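Local structure of capsid (Human calicivirus NLV/Boxer/2001/US, 4RDL) at residues A[140-145]-A[176-181]; A[210-215]-A[268-273]. The protein forms the protruding P domain of a norovirus capsid, which pairs into dimers and binds Lewis-type histo-blood group glycans of the host. All coordinates share one frame; numbering follows the deposited sequence.

Contact 1: residues A[140-145]-A[176-181]; sequences SYDATF and SNRTGA. With GAL (beta-D-galactopyranose), chain C; FUC (alpha-L-fucopyranose), chain B.
Arg-178 lies flat across one face of the Tyr-141 ring, its guanidinium plane 8° from the ring plane and offset toward the rim near Tyr-141 CD1. Arg-178 CD makes a CH-pi contact, 3.5 Å from the centroid of the Tyr-141 ring and 9° off its normal; Arg-178 NE sits 3.4 Å from Tyr-141 CE1. With CG anti to the backbone N (chi1 170°) and the chain extended to NE, the arginine spans the ring from hydroxyl to CB. Charge adds a long salt bridge, Asp-142 OD1 to Arg-178 NH2 at 3.7 Å, with no N-H aimed at the oxygen; a water donates to OD1 and weakly accepts from NH2. Ser-176, Asn-177 and Thr-179 line the glycan pocket, beside the Arg-178/Tyr-141 pair. Asn-177 ND2 holds Ala-181 O at 2.9 Å, steadying the amide whose OD1 accepts from fucose O3 at 2.6 Å. Galactose O4 donates to Asn-177 O at 2.7 Å, and Thr-179 OG1 bonds to galactose O6. Tyr-141 OH is hydrogen-bonded to Asp-114 OD1, whose OD2 bonds the galactose, and Arg-178 NH1 to Asn-112. The contact ties the loop after strand 133-139 to the turn following strand 167-177, with strand 113-121 between those two strands.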
loop_
_atom_site.group_PDB
_atom_site.type_symbol
_atom_site.label_atom_id
_atom_site.label_comp_id
_atom_site.label_asym_id
_atom_site.label_seq_id
_atom_site.Cartn_x
_atom_site.Cartn_y
_atom_site.Cartn_z
ATOM N N SER A 140 -16.045 -1.826 -15.936
ATOM C CA SER A 140 -16.578 -2.765 -14.946
ATOM C C SER A 140 -18.080 -2.966 -15.181
ATOM O O SER A 140 -18.911 -2.787 -14.281
ATOM C CB SER A 140 -16.270 -2.335 -13.507
ATOM O OG SER A 140 -16.728 -1.025 -13.249
ATOM N N TYR A 141 -18.409 -3.329 -16.416
ATOM C CA TYR A 141 -19.787 -3.544 -16.845
ATOM C C TYR A 141 -19.773 -4.244 -18.194
ATOM O O TYR A 141 -18.708 -4.371 -18.807
ATOM C CB TYR A 141 -20.575 -2.221 -16.909
ATOM C CG TYR A 141 -19.943 -1.113 -17.732
ATOM C CD1 TYR A 141 -20.257 -0.951 -19.080
ATOM C CD2 TYR A 141 -19.038 -0.217 -17.154
ATOM C CE1 TYR A 141 -19.691 0.068 -19.831
ATOM C CE2 TYR A 141 -18.460 0.804 -17.899
ATOM C CZ TYR A 141 -18.796 0.944 -19.233
ATOM O OH TYR A 141 -18.238 1.953 -19.979
ATOM N N ASP A 142 -20.960 -4.677 -18.633
ATOM C CA ASP A 142 -21.174 -5.513 -19.824
ATOM C C ASP A 142 -20.758 -6.963 -19.582
ATOM O O ASP A 142 -19.973 -7.252 -18.677
ATOM C CB ASP A 142 -20.483 -4.949 -21.076
ATOM C CG ASP A 142 -21.078 -3.633 -21.534
ATOM O OD1 ASP A 142 -22.262 -3.355 -21.224
ATOM O OD2 ASP A 142 -20.363 -2.878 -22.216
ATOM N N ALA A 143 -21.295 -7.868 -20.391
ATOM C CA ALA A 143 -21.062 -9.297 -20.207
ATOM C C ALA A 143 -19.580 -9.655 -20.302
ATOM O O ALA A 143 -19.141 -10.661 -19.744
ATOM C CB ALA A 143 -21.870 -10.098 -21.213
ATOM N N THR A 144 -18.818 -8.829 -21.017
ATOM C CA THR A 144 -17.388 -9.056 -21.194
ATOM C C THR A 144 -16.565 -8.672 -19.957
ATOM O O THR A 144 -15.359 -8.910 -19.908
ATOM C CB THR A 144 -16.854 -8.313 -22.422
ATOM O OG1 THR A 144 -17.366 -6.973 -22.433
ATOM C CG2 THR A 144 -17.305 -9.017 -23.693
ATOM N N PHE A 145 -17.208 -8.061 -18.965
ATOM C CA PHE A 145 -16.583 -7.886 -17.658
ATOM C C PHE A 145 -16.932 -9.128 -16.842
ATOM O O PHE A 145 -18.040 -9.246 -16.321
ATOM C CB PHE A 145 -17.083 -6.600 -16.981
ATOM C CG PHE A 145 -16.543 -6.385 -15.589
ATOM C CD1 PHE A 145 -15.220 -6.014 -15.389
ATOM C CD2 PHE A 145 -17.361 -6.549 -14.481
ATOM C CE1 PHE A 145 -14.720 -5.814 -14.105
ATOM C CE2 PHE A 145 -16.871 -6.349 -13.195
ATOM C CZ PHE A 145 -15.546 -5.983 -13.006
ATOM N N SER A 176 -13.654 7.071 -14.051
ATOM C CA SER A 176 -14.682 7.978 -14.549
ATOM C C SER A 176 -16.005 7.241 -14.756
ATOM O O SER A 176 -16.055 6.003 -14.725
ATOM C CB SER A 176 -14.238 8.654 -15.850
ATOM O OG SER A 176 -14.030 7.688 -16.860
ATOM N N ASN A 177 -17.078 8.000 -14.956
ATOM C CA ASN A 177 -18.386 7.393 -15.160
ATOM C C ASN A 177 -18.512 6.696 -16.506
ATOM O O ASN A 177 -17.860 7.061 -17.489
ATOM C CB ASN A 177 -19.498 8.433 -15.017
ATOM C CG ASN A 177 -19.474 9.465 -16.129
ATOM O OD1 ASN A 177 -18.559 10.282 -16.204
ATOM N ND2 ASN A 177 -20.495 9.447 -16.986
ATOM N N ARG A 178 -19.357 5.676 -16.533
ATOM C CA ARG A 178 -19.814 5.075 -17.777
ATOM C C ARG A 178 -20.712 6.073 -18.489
ATOM O O ARG A 178 -21.552 6.713 -17.857
ATOM C CB ARG A 178 -20.609 3.813 -17.448
ATOM C CG ARG A 178 -21.348 3.204 -18.602
ATOM C CD ARG A 178 -22.185 2.041 -18.119
ATOM N NE ARG A 178 -22.823 1.365 -19.239
ATOM C CZ ARG A 178 -23.507 0.233 -19.142
ATOM N NH1 ARG A 178 -23.647 -0.359 -17.964
ATOM N NH2 ARG A 178 -24.049 -0.307 -20.228
ATOM N N THR A 179 -20.530 6.212 -19.795
ATOM C CA THR A 179 -21.409 7.075 -20.572
ATOM C C THR A 179 -22.869 6.751 -20.285
ATOM O O THR A 179 -23.277 5.592 -20.326
ATOM C CB THR A 179 -21.153 6.930 -22.076
ATOM O OG1 THR A 179 -19.802 7.309 -22.366
ATOM C CG2 THR A 179 -22.109 7.820 -22.868
ATOM N N GLY A 180 -23.655 7.783 -19.992
ATOM C CA GLY A 180 -25.072 7.608 -19.728
ATOM C C GLY A 180 -25.403 7.312 -18.277
ATOM O O GLY A 180 -26.574 7.191 -17.924
ATOM N N ALA A 181 -24.379 7.194 -17.436
ATOM C CA ALA A 181 -24.589 6.889 -16.026
ATOM C C ALA A 181 -23.821 7.854 -15.137
ATOM O O ALA A 181 -22.869 8.496 -15.579
ATOM C CB ALA A 181 -24.163 5.453 -15.727
HETATM C C1 GAL C . -15.042 10.172 -21.517
HETATM C C2 GAL C . -14.121 9.238 -20.764
HETATM C C3 GAL C . -14.751 7.916 -20.520
HETATM C C4 GAL C . -16.028 8.037 -19.903
HETATM C C5 GAL C . -16.906 8.919 -20.729
HETATM C C6 GAL C . -18.238 9.148 -20.173
HETATM O O2 GAL C . -12.921 9.082 -21.517
HETATM O O3 GAL C . -13.860 7.086 -19.748
HETATM O O4 GAL C . -15.877 8.578 -18.551
HETATM O O5 GAL C . -16.274 10.255 -20.911
HETATM O O6 GAL C . -19.105 9.824 -20.957
HETATM C C1 FUC B . -15.943 14.178 -19.553
HETATM C C2 FUC B . -17.092 14.136 -18.581
HETATM C C3 FUC B . -17.283 12.761 -18.086
HETATM C C4 FUC B . -16.091 12.234 -17.485
HETATM C C5 FUC B . -14.922 12.330 -18.393
HETATM C C6 FUC B . -13.698 11.971 -17.717
HETATM O O2 FUC B . -18.275 14.608 -19.214
HETATM O O3 FUC B . -18.397 12.717 -17.164
HETATM O O4 FUC B . -15.788 12.937 -16.258
HETATM O O5 FUC B . -14.767 13.711 -18.960
HETATM O O HOH W 1 -24.175 -3.296 -19.158
#

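Contact 2: residues A[210-215]-A[268-273]; sequences FGEAIV and EFKMYP
Glu-212 reaches Lys-270 and Tyr-272 with one carboxylate oxygen each, a buried polar cluster in the antiparallel beta sheet of the P1 subdomain, the part of the P domain away from the glycan. Strands 213-220 and 265-272 both pair with strand 276-279, and the touching parts run 92° apart, so the contact is made by side chains.

Glu-212 OE2 takes a hydrogen bond from Lys-270 NZ at 2.8 Å, part of a salt bridge, and Glu-212 OE1 takes one from Tyr-272 OH at 2.6 Å. Both oxygens use their syn lone pairs, so the two donors meet the carboxylate across its outer end. OE1 lies at the edge of the tyrosine ring, close to its plane, while the carboxylate itself is turned 34° from that ring. The glutamate chain is extended beyond CG, which carries the acid out to both donors, whereas the lysine bends at chi3 (69°) to bring its ammonium up to OE2. The two chains cross at about a right angle.

Further partners complete the set. Thr-278 OG1 of strand 276-279 also bonds to OE1, and Lys-270 NZ reaches the carbonyl oxygens of Arg-304 and Tyr-306 near the C-terminus. The ammonium is therefore shared between one carboxylate and two carbonyls, and the buried carboxylate has hydrogen-bonding partners in Lys-270, Tyr-272 and Thr-278. Such company would probably keep the glutamate ionised.

Beside this cluster the contact is apolar: Val-215 meets Phe-269, whose ring also packs edge-to-face with Phe-296. The valine comes to the ring's rim within its plane, Val-215 CG2 standing 3.8 Å from Phe-269 CD1.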
loop_
_atom_site.group_PDB
_atom_site.type_symbol
_atom_site.label_atom_id
_atom_site.label_comp_id
_atom_site.label_asym_id
_atom_site.label_seq_id
_atom_site.Cartn_x
_atom_site.Cartn_y
_atom_site.Cartn_z
ATOM N N PHE A 210 -30.798 2.297 17.214
ATOM C CA PHE A 210 -30.306 3.122 18.314
ATOM C C PHE A 210 -29.683 4.426 17.836
ATOM O O PHE A 210 -28.779 4.978 18.486
ATOM C CB PHE A 210 -29.330 2.332 19.196
ATOM C CG PHE A 210 -29.823 0.960 19.541
ATOM C CD1 PHE A 210 -29.271 -0.160 18.944
ATOM C CD2 PHE A 210 -30.860 0.790 20.445
ATOM C CE1 PHE A 210 -29.727 -1.427 19.251
ATOM C CE2 PHE A 210 -31.323 -0.474 20.755
ATOM C CZ PHE A 210 -30.757 -1.583 20.158
ATOM N N GLY A 211 -30.184 4.920 16.704
ATOM C CA GLY A 211 -29.751 6.191 16.158
ATOM C C GLY A 211 -28.454 6.074 15.388
ATOM O O GLY A 211 -27.891 7.079 14.955
ATOM N N GLU A 212 -27.982 4.845 15.209
ATOM C CA GLU A 212 -26.650 4.624 14.661
ATOM C C GLU A 212 -26.587 4.697 13.141
ATOM O O GLU A 212 -27.538 4.355 12.430
ATOM C CB GLU A 212 -26.065 3.303 15.165
ATOM C CG GLU A 212 -25.894 3.299 16.684
ATOM C CD GLU A 212 -25.434 1.972 17.250
ATOM O OE1 GLU A 212 -24.813 1.171 16.519
ATOM O OE2 GLU A 212 -25.697 1.739 18.450
ATOM N N ALA A 213 -25.440 5.159 12.665
ATOM C CA ALA A 213 -25.166 5.267 11.237
ATOM C C ALA A 213 -23.795 4.675 10.946
ATOM O O ALA A 213 -22.859 4.836 11.729
ATOM C CB ALA A 213 -25.217 6.728 10.797
ATOM N N ILE A 214 -23.679 3.999 9.809
ATOM C CA ILE A 214 -22.410 3.432 9.381
ATOM C C ILE A 214 -21.386 4.538 9.136
ATOM O O ILE A 214 -21.701 5.584 8.540
ATOM C CB ILE A 214 -22.598 2.594 8.104
ATOM C CG1 ILE A 214 -23.535 1.407 8.388
ATOM C CG2 ILE A 214 -21.264 2.123 7.550
ATOM C CD1 ILE A 214 -24.006 0.682 7.152
ATOM N N VAL A 215 -20.165 4.308 9.611
ATOM C CA VAL A 215 -19.059 5.234 9.405
ATOM C C VAL A 215 -18.229 4.837 8.192
ATOM O O VAL A 215 -17.857 3.674 8.030
ATOM C CB VAL A 215 -18.148 5.257 10.653
ATOM C CG1 VAL A 215 -16.914 6.120 10.409
ATOM C CG2 VAL A 215 -18.942 5.754 11.884
ATOM N N GLU A 268 -17.299 8.336 20.651
ATOM C CA GLU A 268 -17.456 6.889 20.763
ATOM C C GLU A 268 -17.959 6.265 19.474
ATOM O O GLU A 268 -18.735 6.884 18.735
ATOM C CB GLU A 268 -18.464 6.543 21.851
ATOM C CG GLU A 268 -18.120 7.015 23.237
ATOM C CD GLU A 268 -19.030 6.362 24.247
ATOM O OE1 GLU A 268 -20.251 6.616 24.179
ATOM O OE2 GLU A 268 -18.532 5.558 25.064
ATOM N N PHE A 269 -17.548 5.021 19.236
ATOM C CA PHE A 269 -17.981 4.260 18.069
ATOM C C PHE A 269 -18.238 2.821 18.492
ATOM O O PHE A 269 -17.633 2.334 19.446
ATOM C CB PHE A 269 -16.887 4.278 16.990
ATOM C CG PHE A 269 -16.589 5.647 16.451
ATOM C CD1 PHE A 269 -17.167 6.076 15.267
ATOM C CD2 PHE A 269 -15.742 6.512 17.130
ATOM C CE1 PHE A 269 -16.893 7.334 14.758
ATOM C CE2 PHE A 269 -15.477 7.780 16.633
ATOM C CZ PHE A 269 -16.052 8.183 15.446
ATOM N N LYS A 270 -19.137 2.139 17.793
ATOM C CA LYS A 270 -19.344 0.716 18.027
ATOM C C LYS A 270 -18.944 -0.065 16.786
ATOM O O LYS A 270 -19.442 0.220 15.692
ATOM C CB LYS A 270 -20.797 0.438 18.402
ATOM C CG LYS A 270 -21.118 0.909 19.829
ATOM C CD LYS A 270 -22.611 1.057 20.089
ATOM C CE LYS A 270 -23.328 -0.282 20.116
ATOM N NZ LYS A 270 -24.789 -0.087 20.321
ATOM N N MET A 271 -18.024 -1.023 16.949
ATOM C CA MET A 271 -17.618 -1.906 15.860
ATOM C C MET A 271 -18.390 -3.203 15.981
ATOM O O MET A 271 -18.413 -3.818 17.044
ATOM C CB MET A 271 -16.130 -2.255 15.942
ATOM C CG MET A 271 -15.145 -1.226 15.450
ATOM S SD MET A 271 -13.695 -2.069 14.758
ATOM C CE MET A 271 -14.299 -2.452 13.123
ATOM N N TYR A 272 -19.002 -3.644 14.893
ATOM C CA TYR A 272 -19.776 -4.873 14.923
ATOM C C TYR A 272 -18.961 -6.023 14.330
ATOM O O TYR A 272 -18.029 -5.788 13.557
ATOM C CB TYR A 272 -21.123 -4.666 14.218
ATOM C CG TYR A 272 -22.041 -3.766 15.023
ATOM C CD1 TYR A 272 -22.917 -4.298 15.956
ATOM C CD2 TYR A 272 -21.997 -2.383 14.880
ATOM C CE1 TYR A 272 -23.748 -3.481 16.706
ATOM C CE2 TYR A 272 -22.817 -1.559 15.627
ATOM C CZ TYR A 272 -23.688 -2.113 16.542
ATOM O OH TYR A 272 -24.511 -1.293 17.291
ATOM N N PRO A 273 -19.292 -7.267 14.711
ATOM C CA PRO A 273 -18.499 -8.441 14.325
ATOM C C PRO A 273 -18.298 -8.580 12.819
ATOM O O PRO A 273 -17.276 -9.134 12.391
ATOM C CB PRO A 273 -19.323 -9.613 14.864
ATOM C CG PRO A 273 -20.060 -9.030 16.044
ATOM C CD PRO A 273 -20.411 -7.623 15.606
#

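In the fold
Contact 1 closes before contact 2 opens along the chain, and their centres lie 33 Å apart, with nearest atoms about 22 Å away. They belong to different antiparallel sheets: contact 1 lies at the end of the sheet holding strands 113-121, 133-139 and 167-177, contact 2 within the one holding strands 213-220, 265-272 and 276-279. Strand 167-177 is followed directly in strand order by 213-220, so the chain passes from one sheet to the other between the two contacts. The first, at the surface, belongs to the glycan-binding P2 part, where the fucose also bonds to Gly-130 of the second subunit; the second is a buried polar cluster of P1.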